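Putative peptidoglycan-binding/hydrolysing protein (Peptoclostridium difficile, PDB 5TV7) probably binds, and may hydrolyse, peptidoglycan of the bacterial cell wall, and holds glutamine hydroxamate in a pocket lined largely by residues of its C-terminal part. Local coordinates at residues Gly28-Tyr33 against Asp58-Val63; Tyr82-Asn87 against Arg171-Thr176; Leu101-Thr106 against Gly115-Ala120; Leu128-Gly133 against Val147-Lys152. All coordinates share one frame; numbering follows the deposited sequence. Where two conformers were deposited one is given.

Interaction 1 (Gly28-Tyr33 against Asp58-Val63)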
loop_
_atom_site.group_PDB
_atom_site.type_symbol
_atom_site.label_atom_id
_atom_site.label_comp_id
_atom_site.label_asym_id
_atom_site.label_seq_id
_atom_site.Cartn_x
_atom_site.Cartn_y
_atom_site.Cartn_z
ATOM N N GLY A 28 -5.481 9.263 6.065
ATOM C CA GLY A 28 -4.491 10.185 5.536
ATOM C C GLY A 28 -5.068 10.966 4.381
ATOM O O GLY A 28 -6.290 11.035 4.222
ATOM N N TYR A 29 -4.193 11.539 3.563
ATOM C CA TYR A 29 -4.611 12.362 2.434
ATOM C C TYR A 29 -4.076 11.854 1.095
ATOM O O TYR A 29 -2.934 11.390 1.000
ATOM C CB TYR A 29 -4.169 13.812 2.672
ATOM C CG TYR A 29 -4.893 14.438 3.841
ATOM C CD1 TYR A 29 -4.441 14.255 5.151
ATOM C CD2 TYR A 29 -6.058 15.176 3.645
ATOM C CE1 TYR A 29 -5.122 14.808 6.225
ATOM C CE2 TYR A 29 -6.747 15.733 4.713
ATOM C CZ TYR A 29 -6.273 15.546 6.000
ATOM O OH TYR A 29 -6.959 16.093 7.055
ATOM N N ILE A 30 -4.922 11.934 0.070
ATOM C CA ILE A 30 -4.560 11.551 -1.285
ATOM C C ILE A 30 -4.117 12.813 -1.997
ATOM O O ILE A 30 -4.818 13.825 -1.978
ATOM C CB ILE A 30 -5.749 10.948 -2.070
ATOM C CG1 ILE A 30 -6.313 9.720 -1.347
ATOM C CG2 ILE A 30 -5.317 10.570 -3.489
ATOM C CD1 ILE A 30 -7.565 9.155 -2.000
ATOM N N TYR A 31 -2.947 12.746 -2.616
ATOM C CA TYR A 31 -2.379 13.849 -3.369
ATOM C C TYR A 31 -2.075 13.376 -4.769
ATOM O O TYR A 31 -1.941 12.179 -5.014
ATOM C CB TYR A 31 -1.036 14.273 -2.760
ATOM C CG TYR A 31 -1.115 14.878 -1.388
ATOM C CD1 TYR A 31 -1.358 16.243 -1.229
ATOM C CD2 TYR A 31 -0.929 14.101 -0.243
ATOM C CE1 TYR A 31 -1.424 16.816 0.028
ATOM C CE2 TYR A 31 -0.995 14.669 1.019
ATOM C CZ TYR A 31 -1.247 16.023 1.146
ATOM O OH TYR A 31 -1.322 16.604 2.384
ATOM N N THR A 32 -1.981 14.323 -5.690
ATOM C CA THR A 32 -1.509 14.034 -7.023
ATOM C C THR A 32 -0.012 14.305 -6.901
ATOM O O THR A 32 0.415 15.051 -6.001
ATOM C CB THR A 32 -2.124 14.956 -8.085
ATOM O OG1 THR A 32 -1.857 16.316 -7.740
ATOM C CG2 THR A 32 -3.634 14.740 -8.183
ATOM N N TYR A 33 0.782 13.706 -7.784
ATOM C CA TYR A 33 2.228 13.898 -7.761
ATOM C C TYR A 33 2.599 15.390 -7.787
ATOM O O TYR A 33 3.453 15.829 -7.019
ATOM C CB TYR A 33 2.886 13.125 -8.910
ATOM C CG TYR A 33 4.379 13.331 -9.051
ATOM C CD1 TYR A 33 5.249 12.983 -8.021
ATOM C CD2 TYR A 33 4.926 13.827 -10.235
ATOM C CE1 TYR A 33 6.618 13.156 -8.151
ATOM C CE2 TYR A 33 6.296 14.007 -10.378
ATOM C CZ TYR A 33 7.138 13.667 -9.335
ATOM O OH TYR A 33 8.494 13.837 -9.477
ATOM N N ASP A 58 -0.415 13.506 -12.707
ATOM C CA ASP A 58 -1.668 13.010 -12.114
ATOM C C ASP A 58 -1.547 11.664 -11.357
ATOM O O ASP A 58 -2.560 11.023 -11.075
ATOM C CB ASP A 58 -2.782 12.952 -13.183
ATOM C CG ASP A 58 -2.431 12.060 -14.371
ATOM O OD1 ASP A 58 -1.270 11.608 -14.476
ATOM O OD2 ASP A 58 -3.320 11.828 -15.213
ATOM N N ASP A 59 -0.324 11.239 -11.034
ATOM C CA ASP A 59 -0.126 9.999 -10.252
ATOM C C ASP A 59 -0.649 10.210 -8.847
ATOM O O ASP A 59 -0.271 11.178 -8.190
ATOM C CB ASP A 59 1.351 9.622 -10.140
ATOM C CG ASP A 59 1.926 9.061 -11.417
ATOM O OD1 ASP A 59 1.169 8.670 -12.327
ATOM O OD2 ASP A 59 3.166 9.001 -11.499
ATOM N N GLU A 60 -1.509 9.309 -8.383
ATOM C CA GLU A 60 -2.041 9.419 -7.031
ATOM C C GLU A 60 -1.104 8.812 -6.009
ATOM O O GLU A 60 -0.542 7.737 -6.230
ATOM C CB GLU A 60 -3.408 8.765 -6.906
ATOM C CG GLU A 60 -4.510 9.541 -7.610
ATOM C CD GLU A 60 -5.896 9.052 -7.235
ATOM O OE1 GLU A 60 -5.997 7.996 -6.562
ATOM O OE2 GLU A 60 -6.882 9.735 -7.600
ATOM N N ILE A 61 -0.938 9.520 -4.898
ATOM C CA ILE A 61 -0.126 9.059 -3.792
ATOM C C ILE A 61 -0.946 9.279 -2.537
ATOM O O ILE A 61 -1.470 10.376 -2.326
ATOM C CB ILE A 61 1.202 9.848 -3.650
ATOM C CG1 ILE A 61 1.940 9.933 -4.999
ATOM C CG2 ILE A 61 2.079 9.200 -2.578
ATOM C CD1 ILE A 61 3.088 10.907 -5.007
ATOM N N PHE A 62 -1.086 8.236 -1.725
ATOM C CA PHE A 62 -1.801 8.347 -0.454
ATOM C C PHE A 62 -0.764 8.488 0.648
ATOM O O PHE A 62 0.159 7.666 0.760
ATOM C CB PHE A 62 -2.712 7.143 -0.211
ATOM C CG PHE A 62 -3.368 7.141 1.150
ATOM C CD1 PHE A 62 -4.405 8.021 1.445
ATOM C CD2 PHE A 62 -2.961 6.244 2.129
ATOM C CE1 PHE A 62 -5.013 8.010 2.696
ATOM C CE2 PHE A 62 -3.560 6.234 3.383
ATOM C CZ PHE A 62 -4.588 7.116 3.663
ATOM N N VAL A 63 -0.917 9.541 1.448
ATOM C CA VAL A 63 -0.003 9.848 2.535
ATOM C C VAL A 63 -0.730 9.637 3.849
ATOM O O VAL A 63 -1.638 10.398 4.175
ATOM C CB VAL A 63 0.475 11.308 2.457
ATOM C CG1 VAL A 63 1.391 11.640 3.626
ATOM C CG2 VAL A 63 1.169 11.565 1.127
#
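Phe62 lies against Gly28 and Ile30 where two strands of an antiparallel sheet run side by side: 60-64, outermost in the sheet, and 26-32, next to it. Tyr29 pairs with Val63 and Tyr31 with Ile61 as hydrogen-bonded pairs; Ile30 with Phe62 and Thr32 with Glu60 are non-hydrogen-bonded. The bond from Tyr31 N to Ile61 O (2.8 Å) is nearly straight at 176°. Past the strand end, Tyr33 N gives Asp59 O a weak, bent bond.

From CB of Phe62, chi1 of 174° sets CG anti to the backbone N; the ring beyond it approaches the neighbouring strand. CD1 touches Ile30 CG1 at 3.8 Å, the methylene lying at the ring edge while the two side chains cross at about a right angle. Farther along, CE1 reaches Gly28 C at 3.4 Å, and CZ, the tip, lies 3.3 Å from Gly28 N. Glycine suits this place, because a CB would run into Val63 O and crowd the ring tip. Tyr82, on the strand beyond, meets the same ring edge-to-face.

Tyr31, Ile61 and Val63 occupy the other face, where helix 38-46 covers the two aliphatic residues with Ile40. Tyrosine combines a flank for packing with a polar tip: Tyr31 OH bonds to Glu72, while Tyr31 CD2 rests 3.6 Å from Val63 CG2.

Interaction 2 (Tyr82-Asn87 against Arg171-Thr176)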
loop_
_atom_site.group_PDB
_atom_site.type_symbol
_atom_site.label_atom_id
_atom_site.label_comp_id
_atom_site.label_asym_id
_atom_site.label_seq_id
_atom_site.Cartn_x
_atom_site.Cartn_y
_atom_site.Cartn_z
ATOM N N TYR A 82 -9.067 4.089 4.966
ATOM C CA TYR A 82 -9.168 2.719 4.443
ATOM C C TYR A 82 -9.245 1.646 5.505
ATOM O O TYR A 82 -8.539 1.701 6.513
ATOM C CB TYR A 82 -7.948 2.373 3.581
ATOM C CG TYR A 82 -7.725 3.256 2.386
ATOM C CD1 TYR A 82 -8.502 3.123 1.248
ATOM C CD2 TYR A 82 -6.690 4.188 2.369
ATOM C CE1 TYR A 82 -8.282 3.914 0.130
ATOM C CE2 TYR A 82 -6.463 4.992 1.254
ATOM C CZ TYR A 82 -7.263 4.849 0.139
ATOM O OH TYR A 82 -7.046 5.641 -0.964
ATOM N N THR A 83 -10.069 0.641 5.232
ATOM C CA THR A 83 -10.192 -0.560 6.058
ATOM C C THR A 83 -10.098 -1.744 5.093
ATOM O O THR A 83 -10.202 -1.567 3.886
ATOM C CB THR A 83 -11.497 -0.603 6.850
ATOM O OG1 THR A 83 -12.600 -0.411 5.962
ATOM C CG2 THR A 83 -11.518 0.494 7.913
ATOM N N VAL A 84 -9.932 -2.948 5.625
ATOM C CA VAL A 84 -9.700 -4.126 4.812
ATOM C C VAL A 84 -10.676 -5.236 5.120
ATOM O O VAL A 84 -10.942 -5.531 6.286
ATOM C CB VAL A 84 -8.275 -4.681 5.080
ATOM C CG1 VAL A 84 -8.015 -5.934 4.251
ATOM C CG2 VAL A 84 -7.221 -3.627 4.785
ATOM N N SER A 85 -11.185 -5.860 4.062
ATOM C CA SER A 85 -12.083 -6.989 4.179
ATOM C C SER A 85 -11.493 -8.104 3.337
ATOM O O SER A 85 -11.261 -7.933 2.138
ATOM C CB SER A 85 -13.473 -6.658 3.652
ATOM O OG SER A 85 -14.313 -7.791 3.804
ATOM N N TYR A 86 -11.221 -9.232 3.972
ATOM C CA TYR A 86 -10.641 -10.351 3.276
ATOM C C TYR A 86 -11.648 -11.475 3.246
ATOM O O TYR A 86 -12.039 -11.985 4.278
ATOM C CB TYR A 86 -9.311 -10.750 3.939
ATOM C CG TYR A 86 -8.689 -12.053 3.465
ATOM C CD1 TYR A 86 -8.752 -12.441 2.132
ATOM C CD2 TYR A 86 -7.936 -12.848 4.341
ATOM C CE1 TYR A 86 -8.167 -13.619 1.697
ATOM C CE2 TYR A 86 -7.331 -14.025 3.906
ATOM C CZ TYR A 86 -7.460 -14.405 2.585
ATOM O OH TYR A 86 -6.866 -15.550 2.124
ATOM N N ASN A 87 -12.086 -11.830 2.046
ATOM C CA ASN A 87 -13.039 -12.913 1.871
ATOM C C ASN A 87 -12.246 -14.152 1.482
ATOM O O ASN A 87 -11.915 -14.353 0.316
ATOM C CB ASN A 87 -14.091 -12.554 0.819
ATOM C CG ASN A 87 -15.177 -13.605 0.712
ATOM O OD1 ASN A 87 -14.955 -14.775 1.039
ATOM N ND2 ASN A 87 -16.355 -13.198 0.262
ATOM N N ARG A 171 -5.357 -11.673 6.709
ATOM C CA ARG A 171 -5.722 -12.124 8.061
ATOM C C ARG A 171 -5.287 -11.142 9.139
ATOM O O ARG A 171 -5.985 -10.968 10.125
ATOM C CB ARG A 171 -5.145 -13.508 8.366
ATOM C CG ARG A 171 -5.821 -14.608 7.583
ATOM C CD ARG A 171 -5.146 -15.945 7.796
ATOM N NE ARG A 171 -5.718 -16.951 6.901
ATOM C CZ ARG A 171 -6.801 -17.690 7.157
ATOM N NH1 ARG A 171 -7.469 -17.573 8.299
ATOM N NH2 ARG A 171 -7.217 -18.569 6.252
ATOM N N LEU A 172 -4.146 -10.494 8.929
ATOM C CA LEU A 172 -3.613 -9.537 9.898
ATOM C C LEU A 172 -4.259 -8.159 9.836
ATOM O O LEU A 172 -4.254 -7.454 10.824
ATOM C CB LEU A 172 -2.102 -9.388 9.709
ATOM C CG LEU A 172 -1.283 -10.639 10.051
ATOM C CD1 LEU A 172 0.148 -10.473 9.569
ATOM C CD2 LEU A 172 -1.332 -10.932 11.545
ATOM N N THR A 173 -4.799 -7.772 8.685
ATOM C CA THR A 173 -5.386 -6.440 8.550
ATOM C C THR A 173 -6.913 -6.391 8.578
ATOM O O THR A 173 -7.476 -5.309 8.680
ATOM C CB THR A 173 -4.851 -5.731 7.301
ATOM O OG1 THR A 173 -5.150 -6.506 6.136
ATOM C CG2 THR A 173 -3.338 -5.539 7.428
ATOM N N ASP A 174 -7.570 -7.549 8.502
ATOM C CA ASP A 174 -9.029 -7.627 8.616
ATOM C C ASP A 174 -9.304 -7.960 10.089
ATOM O O ASP A 174 -9.049 -9.084 10.520
ATOM C CB ASP A 174 -9.594 -8.712 7.693
ATOM C CG ASP A 174 -11.134 -8.753 7.669
ATOM O OD1 ASP A 174 -11.788 -8.306 8.644
ATOM O OD2 ASP A 174 -11.683 -9.270 6.666
ATOM N N PRO A 175 -9.858 -7.005 10.859
ATOM C CA PRO A 175 -10.086 -7.269 12.290
ATOM C C PRO A 175 -11.047 -8.424 12.604
ATOM O O PRO A 175 -10.948 -9.014 13.675
ATOM C CB PRO A 175 -10.652 -5.943 12.804
ATOM C CG PRO A 175 -11.284 -5.303 11.612
ATOM C CD PRO A 175 -10.457 -5.723 10.431
ATOM N N THR A 176 -11.947 -8.753 11.677
ATOM C CA THR A 176 -12.904 -9.843 11.883
ATOM C C THR A 176 -12.256 -11.214 11.748
ATOM O O THR A 176 -12.892 -12.218 12.057
ATOM C CB THR A 176 -14.081 -9.776 10.884
ATOM O OG1 THR A 176 -13.619 -10.058 9.555
ATOM C CG2 THR A 176 -14.750 -8.406 10.919
HETATM O O HOH W 1 -8.944 -2.960 8.257
HETATM O O HOH W 2 -13.140 -6.186 7.874
#
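Val84 and Asp174 mark the closest backbone approach, 5.2 Å between CA atoms, where strand 78-87 passes the C-terminal end of helix 163-173; Asp174 is the first residue to leave helical angles. Earlier on the strand Tyr82 still pairs with Leu26, but farther along the edge turns to the helix end. Tyr86 N donates to Asp174 OD2 at 2.7 Å in an almost straight bond (174°), meeting the carboxylate on its anti side, 26° out of plane. Asp174 has CG anti to its backbone N (chi1 -175°), which puts CG 3.5 Å from Val84 O, and OD2 comes nearer the strand, close to Ser85 CA.

The other oxygen, OD1, closes an Asx turn by accepting from Thr176 N, two residues on. Thr176 OG1 donates to it as well, at 2.7 Å, both donors coming from the same face of the carboxylate. Aspartate suits this junction, since one oxygen grips the strand while the other fixes the chain leaving the helix, tying the third strand of the chain to its last helix. A water donates to both Asp174 OD1 and Val84 O; a second links Val84 N to Thr173 O.

Val84 brings its methyls up to Thr173, with CG1 3.5 Å from OG1, a hydroxyl already bonded back to Leu169 O. Helix 116-127 covers both residues through Met124. The Tyr86 ring passes the first residue of 171-176: CE2 is 4.0 Å from Arg171 CG. The hydroxyl of Tyr86 and Arg171 NE share Asp167 OD1, the arginine as a salt bridge.

Interaction 3 (Leu101-Thr106 against Gly115-Ala120)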
loop_
_atom_site.group_PDB
_atom_site.type_symbol
_atom_site.label_atom_id
_atom_site.label_comp_id
_atom_site.label_asym_id
_atom_site.label_seq_id
_atom_site.Cartn_x
_atom_site.Cartn_y
_atom_site.Cartn_z
ATOM N N LEU A 101 -12.030 -1.048 -3.618
ATOM C CA LEU A 101 -10.979 -1.584 -4.449
ATOM C C LEU A 101 -10.850 -3.047 -4.101
ATOM O O LEU A 101 -10.408 -3.371 -3.009
ATOM C CB LEU A 101 -9.676 -0.874 -4.110
ATOM C CG LEU A 101 -8.417 -1.422 -4.762
ATOM C CD1 LEU A 101 -8.503 -1.206 -6.265
ATOM C CD2 LEU A 101 -7.189 -0.745 -4.164
ATOM N N THR A 102 -11.242 -3.933 -5.013
ATOM C CA THR A 102 -11.172 -5.378 -4.764
ATOM C C THR A 102 -10.165 -6.047 -5.698
ATOM O O THR A 102 -10.125 -5.752 -6.889
ATOM C CB THR A 102 -12.575 -6.019 -4.894
ATOM O OG1 THR A 102 -13.419 -5.506 -3.855
ATOM C CG2 THR A 102 -12.516 -7.527 -4.755
ATOM N N ILE A 103 -9.361 -6.952 -5.133
ATOM C CA ILE A 103 -8.341 -7.703 -5.888
ATOM C C ILE A 103 -8.430 -9.202 -5.575
ATOM O O ILE A 103 -9.026 -9.599 -4.565
ATOM C CB ILE A 103 -6.909 -7.118 -5.664
ATOM C CG1 ILE A 103 -6.468 -7.094 -4.198
ATOM C CG2 ILE A 103 -6.840 -5.687 -6.155
ATOM C CD1 ILE A 103 -5.919 -8.394 -3.661
ATOM N N SER A 104 -7.913 -10.030 -6.482
ATOM C CA SER A 104 -7.889 -11.481 -6.293
ATOM C C SER A 104 -6.585 -11.882 -5.612
ATOM O O SER A 104 -5.529 -11.439 -6.032
ATOM C CB SER A 104 -7.964 -12.192 -7.651
ATOM O OG SER A 104 -7.847 -13.599 -7.505
ATOM N N THR A 105 -6.660 -12.730 -4.587
ATOM C CA THR A 105 -5.464 -13.207 -3.896
ATOM C C THR A 105 -4.704 -14.247 -4.735
ATOM O O THR A 105 -3.709 -14.789 -4.276
ATOM C CB THR A 105 -5.803 -13.815 -2.525
ATOM O OG1 THR A 105 -6.768 -14.859 -2.676
ATOM C CG2 THR A 105 -6.369 -12.770 -1.590
ATOM N N THR A 106 -5.200 -14.555 -5.937
ATOM C CA THR A 106 -4.498 -15.459 -6.850
ATOM C C THR A 106 -3.530 -14.688 -7.733
ATOM O O THR A 106 -2.723 -15.304 -8.409
ATOM C CB THR A 106 -5.446 -16.250 -7.793
ATOM O OG1 THR A 106 -6.217 -15.336 -8.582
ATOM C CG2 THR A 106 -6.378 -17.149 -7.001
ATOM N N GLY A 115 -0.225 -0.830 -10.319
ATOM C CA GLY A 115 -1.673 -1.012 -10.415
ATOM C C GLY A 115 -2.367 -1.129 -9.086
ATOM O O GLY A 115 -1.751 -0.927 -8.029
ATOM N N LYS A 116 -3.646 -1.485 -9.134
ATOM C CA LYS A 116 -4.473 -1.560 -7.934
ATOM C C LYS A 116 -4.060 -2.651 -6.948
ATOM O O LYS A 116 -4.241 -2.476 -5.746
ATOM C CB LYS A 116 -5.953 -1.700 -8.308
ATOM C CG LYS A 116 -6.355 -3.053 -8.856
ATOM C CD LYS A 116 -7.781 -3.001 -9.390
ATOM C CE LYS A 116 -8.326 -4.390 -9.675
ATOM N NZ LYS A 116 -7.440 -5.176 -10.573
ATOM N N GLU A 117 -3.520 -3.767 -7.437
ATOM C CA GLU A 117 -3.046 -4.819 -6.538
ATOM C C GLU A 117 -1.877 -4.308 -5.711
ATOM O O GLU A 117 -1.801 -4.563 -4.513
ATOM C CB GLU A 117 -2.618 -6.093 -7.274
ATOM C CG GLU A 117 -3.728 -6.877 -7.945
ATOM C CD GLU A 117 -4.176 -6.301 -9.268
ATOM O OE1 GLU A 117 -3.513 -5.375 -9.809
ATOM O OE2 GLU A 117 -5.216 -6.785 -9.769
ATOM N N VAL A 118 -0.982 -3.576 -6.359
ATOM C CA VAL A 118 0.168 -2.996 -5.674
ATOM C C VAL A 118 -0.318 -2.021 -4.594
ATOM O O VAL A 118 0.159 -2.069 -3.445
ATOM C CB VAL A 118 1.132 -2.312 -6.669
ATOM C CG1 VAL A 118 2.244 -1.578 -5.935
ATOM C CG2 VAL A 118 1.726 -3.344 -7.609
ATOM N N LYS A 119 -1.289 -1.169 -4.942
ATOM C CA LYS A 119 -1.835 -0.208 -3.983
ATOM C C LYS A 119 -2.404 -0.907 -2.760
ATOM O O LYS A 119 -2.122 -0.508 -1.627
ATOM C CB LYS A 119 -2.920 0.653 -4.619
ATOM C CG LYS A 119 -3.473 1.727 -3.684
ATOM C CD LYS A 119 -4.506 2.576 -4.387
ATOM C CE LYS A 119 -5.133 3.539 -3.408
ATOM N NZ LYS A 119 -6.187 4.356 -4.066
ATOM N N ALA A 120 -3.176 -1.965 -2.997
ATOM C CA ALA A 120 -3.792 -2.723 -1.918
ATOM C C ALA A 120 -2.739 -3.295 -0.981
ATOM O O ALA A 120 -2.867 -3.191 0.241
ATOM C CB ALA A 120 -4.666 -3.837 -2.475
HETATM O O HOH W 3 -7.018 -8.718 -8.888
#
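Glu117 turns one face of its carboxylate to Ile103, whose CG2 stands off it 4.1 Å from OE2. Off the same face, Lys116 NZ makes a salt bridge to OE2 at 2.9 Å, reaching it from 42° above the plane; Lys116 was modelled in two conformers, so the bridge is certain only for the one described. At the carboxylate edge, close to its plane, OE2 accepts from a water that itself accepts from Ser104 N, so the helix start and the strand end are linked through solvent.

Ile103 and Leu101 both point from the strand toward the helix. Ile103 CG1 sits between the backbone N and the carbonyl carbon (chi1 58°) and touches Ala120 CB at 4.1 Å, whereas CG2 touches the methylene Glu117 CG at 3.8 Å. A branched side chain can thus serve two helix residues, and the small alanine lets the strand come near. Leu101, also modelled in two conformers, in the one described crosses Lys116 at a slant, its CD2 4.3 Å from Ala120 CB. That lysine also passes Thr102 O with its CE, at 3.6 Å.

The axes of 101-104 and 116-120 lie 102° apart, close to perpendicular, and Gly115 takes the N-cap position in backbone angles that glycine readily adopts. Ile95 and Trp166 add to the apolar cluster. Such packing of an outermost strand against the first turn of a helix joins the sheet to the putative C-terminal peptidoglycan-binding domain, a three-helix unit in this family.

Interaction 4 (Leu128-Gly133 against Val147-Lys152)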
loop_
_atom_site.group_PDB
_atom_site.type_symbol
_atom_site.label_atom_id
_atom_site.label_comp_id
_atom_site.label_asym_id
_atom_site.label_seq_id
_atom_site.Cartn_x
_atom_site.Cartn_y
_atom_site.Cartn_z
ATOM N N LEU A 128 0.461 -2.477 8.940
ATOM C CA LEU A 128 1.283 -3.334 9.794
ATOM C C LEU A 128 2.572 -2.677 10.239
ATOM O O LEU A 128 3.391 -3.312 10.909
ATOM C CB LEU A 128 1.578 -4.648 9.093
ATOM C CG LEU A 128 0.327 -5.466 8.799
ATOM C CD1 LEU A 128 0.721 -6.737 8.074
ATOM C CD2 LEU A 128 -0.435 -5.786 10.082
ATOM N N GLY A 129 2.754 -1.416 9.837
ATOM C CA GLY A 129 3.883 -0.607 10.236
ATOM C C GLY A 129 4.998 -0.412 9.231
ATOM O O GLY A 129 5.916 0.358 9.500
ATOM N N TYR A 130 4.939 -1.088 8.080
ATOM C CA TYR A 130 6.019 -0.979 7.090
ATOM C C TYR A 130 6.017 0.383 6.423
ATOM O O TYR A 130 4.960 1.002 6.200
ATOM C CB TYR A 130 5.969 -2.130 6.067
ATOM C CG TYR A 130 6.152 -3.455 6.764
ATOM C CD1 TYR A 130 7.434 -3.956 7.040
ATOM C CD2 TYR A 130 5.055 -4.158 7.249
ATOM C CE1 TYR A 130 7.602 -5.143 7.737
ATOM C CE2 TYR A 130 5.218 -5.343 7.949
ATOM C CZ TYR A 130 6.490 -5.824 8.189
ATOM O OH TYR A 130 6.619 -6.985 8.895
ATOM N N ASN A 131 7.218 0.850 6.129
ATOM C CA ASN A 131 7.409 2.112 5.498
ATOM C C ASN A 131 7.588 1.870 3.995
ATOM O O ASN A 131 8.640 1.430 3.531
ATOM C CB ASN A 131 8.613 2.793 6.135
ATOM C CG ASN A 131 8.769 4.225 5.705
ATOM O OD1 ASN A 131 8.311 4.622 4.643
ATOM N ND2 ASN A 131 9.445 5.007 6.524
ATOM N N VAL A 132 6.503 2.078 3.261
ATOM C CA VAL A 132 6.490 1.969 1.810
ATOM C C VAL A 132 5.685 3.173 1.382
ATOM O O VAL A 132 4.840 3.652 2.140
ATOM C CB VAL A 132 5.777 0.696 1.291
ATOM C CG1 VAL A 132 6.348 -0.545 1.932
ATOM C CG2 VAL A 132 4.273 0.737 1.547
ATOM N N GLY A 133 5.931 3.683 0.196
ATOM C CA GLY A 133 5.114 4.787 -0.302
ATOM C C GLY A 133 3.882 4.141 -0.897
ATOM O O GLY A 133 3.991 3.090 -1.544
ATOM N N VAL A 147 9.757 -8.589 1.816
ATOM C CA VAL A 147 10.766 -9.545 2.337
ATOM C C VAL A 147 10.736 -9.559 3.871
ATOM O O VAL A 147 10.707 -10.637 4.478
ATOM C CB VAL A 147 12.182 -9.212 1.811
ATOM C CG1 VAL A 147 13.277 -9.996 2.546
ATOM C CG2 VAL A 147 12.253 -9.461 0.306
ATOM N N SER A 148 10.711 -8.372 4.489
ATOM C CA SER A 148 10.672 -8.269 5.957
ATOM C C SER A 148 9.421 -8.915 6.541
ATOM O O SER A 148 9.483 -9.625 7.544
ATOM C CB SER A 148 10.728 -6.804 6.407
ATOM O OG SER A 148 11.973 -6.227 6.090
ATOM N N PHE A 149 8.284 -8.614 5.922
ATOM C CA PHE A 149 7.005 -9.179 6.315
ATOM C C PHE A 149 7.042 -10.687 6.216
ATOM O O PHE A 149 6.628 -11.389 7.131
ATOM C CB PHE A 149 5.876 -8.605 5.443
ATOM C CG PHE A 149 4.546 -9.268 5.657
ATOM C CD1 PHE A 149 3.740 -8.910 6.721
ATOM C CD2 PHE A 149 4.088 -10.240 4.776
ATOM C CE1 PHE A 149 2.494 -9.515 6.914
ATOM C CE2 PHE A 149 2.848 -10.842 4.956
ATOM C CZ PHE A 149 2.055 -10.487 6.031
ATOM N N GLN A 150 7.542 -11.186 5.096
ATOM C CA GLN A 150 7.633 -12.627 4.896
ATOM C C GLN A 150 8.522 -13.288 5.944
ATOM O O GLN A 150 8.180 -14.361 6.472
ATOM C CB GLN A 150 8.113 -12.931 3.475
ATOM C CG GLN A 150 7.043 -12.649 2.444
ATOM C CD GLN A 150 7.558 -12.596 1.027
ATOM O OE1 GLN A 150 8.727 -12.294 0.783
ATOM N NE2 GLN A 150 6.664 -12.837 0.075
ATOM N N LYS A 151 9.651 -12.658 6.263
ATOM C CA LYS A 151 10.528 -13.220 7.294
ATOM C C LYS A 151 9.839 -13.203 8.651
ATOM O O LYS A 151 9.873 -14.189 9.373
ATOM C CB LYS A 151 11.857 -12.482 7.369
ATOM C CG LYS A 151 12.781 -12.783 6.196
ATOM C CD LYS A 151 14.038 -11.923 6.252
ATOM C CE LYS A 151 15.040 -12.303 5.165
ATOM N NZ LYS A 151 16.223 -11.392 5.217
ATOM N N LYS A 152 9.175 -12.104 8.979
ATOM C CA LYS A 152 8.493 -12.011 10.253
ATOM C C LYS A 152 7.450 -13.116 10.439
ATOM O O LYS A 152 7.344 -13.687 11.530
ATOM C CB LYS A 152 7.818 -10.638 10.428
ATOM C CG LYS A 152 7.037 -10.484 11.738
ATOM C CD LYS A 152 6.586 -9.047 11.968
ATOM C CE LYS A 152 5.910 -8.872 13.322
ATOM N NZ LYS A 152 5.465 -7.462 13.549
HETATM O O HOH W 4 4.681 -6.317 11.051
#
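Tyr130 and Phe149 form the close side of this contact, their side chains crossing at about a right angle. The tyrosine extends over the helix backbone until its OH comes within 3.4 Å of Phe149 CA, and its CE2 approaches the edge of the phenylalanine ring, 4.1 Å from CD1. Leu128 CD1 presses on the same ring at CE1, 3.5 Å away. Phenylalanine suits this buried position because its apolar ring is further enclosed by Leu125, Leu169 and Leu172.

Between Leu128 and Tyr130 sits Gly129, which ends helix 116-127 in a Schellman motif; its positive phi of 103° is easy for glycine, and on either side of it Leu128 and Tyr130 both point toward helix 140-152. This joins the first two helices of the putative peptidoglycan-binding domain.

The other flank is looser and open to solvent. Ser148 offers only CB, 3.8 Å from Tyr130 CE1, while its hydroxyl bonds to Asn144 O. Lys152, extended beyond CG, lays CD 3.7 Å from Tyr130 OH. There a single water meets Tyr130 OH at 3.0 Å, accepts from Lys152 NZ and donates a longer bond to Leu128 O at 3.3 Å.

How the interactions relate
Interactions 1, 2 and 3 all reach the same antiparallel sheet, and interactions 2, 3 and 4 each involve one or more of the three C-terminal helices. Tyr82 connects three of them: its CE2 lies 3.6 Å from Phe62 CE1 of interaction 1, and its OH 3.5 Å from Lys119 NZ of interaction 3. Interaction 2 closes the long chain loop that holds interactions 3 and 4, and Leu172 CD1 packs 3.7 Å from Phe149 CE1 of interaction 4. The bound glutamine hydroxamate lies nearest interaction 4, which contains Gln150 of its pocket; the ligand is about 8 Å from the Phe149 side chain, 11 Å from that of Tyr86 and 12 Å from that of Ile103.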